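Local structure of packaging enzyme P4 (Pseudomonas phage phi6, 4BLO) at residues I10-D21 / T38-M49. The protein hydrolyses nucleoside triphosphates as a hexameric RecA-like ATPase and probably uses that energy to package viral RNA into the phage capsid. Residues are numbered along the deposited sequence; the frame is centred on the assembly and turned at random.
Sequences IDRVGIAADLLD and TVVIKTYIAAVM
Leu20 meets Thr38 and Val13 meets Ile45 where helices 10-21 and 38-49 pack almost antiparallel, their axes 9.8 Å apart at closest and their directions 172° apart. Leu20 is a knob into the hole formed by Thr38, Ile41, Lys42 and Ile45. Leu20 CD1 packs along the aliphatic part of the lysine, 3.8 Å from Lys42 CG, and also touches Ile41 and Ile45, and Leu20 CD2 meets the terminal methyl CD1 of Ile41. Beside it, Thr38 uses both branches. Thr38 CG2 packs on Leu20 CB at 3.6 Å, and the hydroxyl Thr38 OG1 gives a hydrogen bond of 3.3 Å to Leu20 O, approaching from above the carbonyl plane. Lys42 runs past Ala17 CB and bends at its third torsion (chi3 -71°), which brings NZ to the carboxylate of Asp21. Lys42 NZ sits 3.0 Å from Asp21 OD1, on that oxygen's syn lone pair, and makes a weak bond to OD2, so the salt bridge straddles both oxygens. Toward the other end the contact is wholly apolar. Val13 CG1 touches Ile45 CG2 at 4.0 Å, and Met49, bent at chi2 and chi3, places its methyl CE 3.6 Å from Ile10 CG1 and close to Val13 CG2. Leu20 also touches Ile175 of helix 167-179, and a salt bridge from Arg12 to Asp224 ties the first helix to the rest of the chain. Together the two segments form an antiparallel helix pair, its connection carrying the short strands 26-27 and 34-35, packed against the P-loop ATPase core.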
# COMPACT_ATOMS: atom_id res chain seq x y z
N ILE L 10 3.35 28.07 42.25
CA ILE L 10 3.79 29.45 41.98
C ILE L 10 5.33 29.53 41.97
O ILE L 10 5.89 30.19 41.09
CB ILE L 10 3.16 30.46 42.99
CG1 ILE L 10 1.63 30.26 43.12
CG2 ILE L 10 3.51 31.91 42.59
CD1 ILE L 10 1.00 30.78 44.39
N ASP L 11 6.00 28.83 42.91
CA ASP L 11 7.46 28.79 43.04
C ASP L 11 8.15 28.05 41.87
O ASP L 11 9.33 28.28 41.62
CB ASP L 11 7.86 28.15 44.38
CG ASP L 11 7.45 28.95 45.61
OD1 ASP L 11 7.44 30.20 45.53
OD2 ASP L 11 7.16 28.32 46.65
N ARG L 12 7.40 27.18 41.17
CA ARG L 12 7.89 26.37 40.05
C ARG L 12 7.86 27.11 38.70
O ARG L 12 8.51 26.66 37.76
CB ARG L 12 7.06 25.08 39.91
CG ARG L 12 7.33 24.01 40.97
CD ARG L 12 8.62 23.22 40.76
NE ARG L 12 8.65 22.58 39.45
CZ ARG L 12 9.57 21.70 39.08
NH1 ARG L 12 10.51 21.33 39.93
NH2 ARG L 12 9.53 21.17 37.87
N VAL L 13 7.08 28.22 38.60
CA VAL L 13 6.86 29.00 37.37
C VAL L 13 8.21 29.38 36.69
O VAL L 13 8.37 29.11 35.50
CB VAL L 13 5.93 30.23 37.61
CG1 VAL L 13 5.78 31.09 36.36
CG2 VAL L 13 4.56 29.79 38.10
N GLY L 14 9.15 29.96 37.45
CA GLY L 14 10.46 30.35 36.94
C GLY L 14 11.26 29.16 36.44
O GLY L 14 11.70 29.14 35.28
N ILE L 15 11.37 28.12 37.31
CA ILE L 15 12.03 26.82 37.05
C ILE L 15 11.51 26.22 35.72
O ILE L 15 12.31 25.77 34.90
CB ILE L 15 11.80 25.86 38.25
CG1 ILE L 15 12.64 26.33 39.46
CG2 ILE L 15 12.03 24.38 37.88
CD1 ILE L 15 12.50 25.53 40.72
N ALA L 16 10.19 26.24 35.53
CA ALA L 16 9.52 25.72 34.34
C ALA L 16 9.95 26.49 33.09
O ALA L 16 10.29 25.86 32.09
CB ALA L 16 8.01 25.80 34.53
N ALA L 17 10.00 27.85 33.19
CA ALA L 17 10.40 28.73 32.09
C ALA L 17 11.83 28.46 31.67
O ALA L 17 12.12 28.46 30.48
CB ALA L 17 10.23 30.18 32.47
N ASP L 18 12.70 28.20 32.66
CA ASP L 18 14.10 27.90 32.41
C ASP L 18 14.24 26.57 31.72
O ASP L 18 14.90 26.51 30.69
CB ASP L 18 14.91 27.93 33.71
CG ASP L 18 15.10 29.34 34.21
OD1 ASP L 18 15.89 30.08 33.59
OD2 ASP L 18 14.46 29.70 35.22
N LEU L 19 13.55 25.51 32.25
CA LEU L 19 13.58 24.17 31.68
C LEU L 19 13.21 24.19 30.20
O LEU L 19 13.86 23.52 29.39
CB LEU L 19 12.63 23.22 32.43
CG LEU L 19 13.05 22.73 33.82
CD1 LEU L 19 11.85 22.27 34.61
CD2 LEU L 19 14.09 21.60 33.74
N LEU L 20 12.19 24.99 29.85
CA LEU L 20 11.68 25.13 28.49
C LEU L 20 12.69 25.85 27.57
O LEU L 20 12.91 25.40 26.44
CB LEU L 20 10.33 25.87 28.49
CG LEU L 20 9.12 25.08 29.02
CD1 LEU L 20 8.02 26.00 29.46
CD2 LEU L 20 8.59 24.10 27.99
N ASP L 21 13.33 26.93 28.07
CA ASP L 21 14.30 27.73 27.31
C ASP L 21 15.65 27.03 27.17
O ASP L 21 16.33 27.21 26.16
CB ASP L 21 14.51 29.10 27.99
CG ASP L 21 13.31 30.02 27.95
OD1 ASP L 21 12.22 29.58 27.49
OD2 ASP L 21 13.44 31.18 28.38
N THR L 38 8.21 26.47 22.45
CA THR L 38 8.29 26.54 23.90
C THR L 38 7.51 27.76 24.44
O THR L 38 6.84 27.63 25.47
CB THR L 38 9.80 26.53 24.25
OG1 THR L 38 10.17 25.21 24.64
CG2 THR L 38 10.21 27.55 25.32
N VAL L 39 7.59 28.91 23.73
CA VAL L 39 6.98 30.20 24.07
C VAL L 39 5.49 30.04 24.41
O VAL L 39 5.03 30.56 25.42
CB VAL L 39 7.19 31.25 22.94
CG1 VAL L 39 6.57 32.60 23.29
CG2 VAL L 39 8.67 31.41 22.61
N VAL L 40 4.76 29.28 23.57
CA VAL L 40 3.32 29.00 23.71
C VAL L 40 3.03 28.37 25.09
O VAL L 40 2.09 28.82 25.76
CB VAL L 40 2.82 28.10 22.53
CG1 VAL L 40 1.32 27.84 22.61
CG2 VAL L 40 3.17 28.73 21.18
N ILE L 41 3.86 27.39 25.54
CA ILE L 41 3.72 26.69 26.83
C ILE L 41 3.91 27.72 27.97
O ILE L 41 3.11 27.74 28.91
CB ILE L 41 4.66 25.46 26.97
CG1 ILE L 41 4.47 24.47 25.79
CG2 ILE L 41 4.44 24.74 28.30
CD1 ILE L 41 5.72 23.79 25.35
N LYS L 42 4.95 28.58 27.85
CA LYS L 42 5.24 29.64 28.83
C LYS L 42 4.05 30.61 28.94
O LYS L 42 3.62 30.92 30.05
CB LYS L 42 6.51 30.42 28.45
CG LYS L 42 7.81 29.63 28.54
CD LYS L 42 9.06 30.53 28.56
CE LYS L 42 9.36 31.20 27.24
NZ LYS L 42 10.57 32.05 27.32
N THR L 43 3.50 31.02 27.78
CA THR L 43 2.35 31.93 27.67
C THR L 43 1.13 31.31 28.35
O THR L 43 0.39 32.02 29.05
CB THR L 43 2.08 32.26 26.18
OG1 THR L 43 3.31 32.62 25.55
CG2 THR L 43 1.07 33.38 26.01
N TYR L 44 0.93 29.98 28.18
CA TYR L 44 -0.16 29.23 28.80
C TYR L 44 -0.01 29.25 30.32
O TYR L 44 -0.99 29.56 31.00
CB TYR L 44 -0.21 27.78 28.27
CG TYR L 44 -1.28 26.93 28.91
CD1 TYR L 44 -2.62 27.05 28.54
CD2 TYR L 44 -0.95 25.94 29.84
CE1 TYR L 44 -3.61 26.27 29.13
CE2 TYR L 44 -1.93 25.14 30.43
CZ TYR L 44 -3.26 25.31 30.07
OH TYR L 44 -4.24 24.52 30.64
N ILE L 45 1.20 28.97 30.85
CA ILE L 45 1.50 28.96 32.29
C ILE L 45 1.13 30.33 32.90
O ILE L 45 0.38 30.37 33.88
CB ILE L 45 2.98 28.55 32.59
CG1 ILE L 45 3.23 27.07 32.23
CG2 ILE L 45 3.35 28.82 34.07
CD1 ILE L 45 4.68 26.70 31.98
N ALA L 46 1.59 31.44 32.27
CA ALA L 46 1.32 32.82 32.68
C ALA L 46 -0.20 33.12 32.73
O ALA L 46 -0.66 33.74 33.69
CB ALA L 46 2.00 33.78 31.73
N ALA L 47 -0.96 32.63 31.74
CA ALA L 47 -2.41 32.81 31.64
C ALA L 47 -3.14 32.05 32.76
O ALA L 47 -4.11 32.59 33.32
CB ALA L 47 -2.90 32.34 30.28
N VAL L 48 -2.67 30.82 33.09
CA VAL L 48 -3.24 29.95 34.13
C VAL L 48 -3.02 30.60 35.50
O VAL L 48 -3.97 30.71 36.28
CB VAL L 48 -2.65 28.51 34.06
CG1 VAL L 48 -2.97 27.70 35.32
CG2 VAL L 48 -3.16 27.78 32.83
N MET L 49 -1.78 31.06 35.77
CA MET L 49 -1.41 31.71 37.03
C MET L 49 -2.19 33.01 37.24
O MET L 49 -2.62 33.27 38.37
CB MET L 49 0.11 31.99 37.09
CG MET L 49 1.00 30.74 37.01
SD MET L 49 0.52 29.36 38.07
CE MET L 49 1.12 29.91 39.58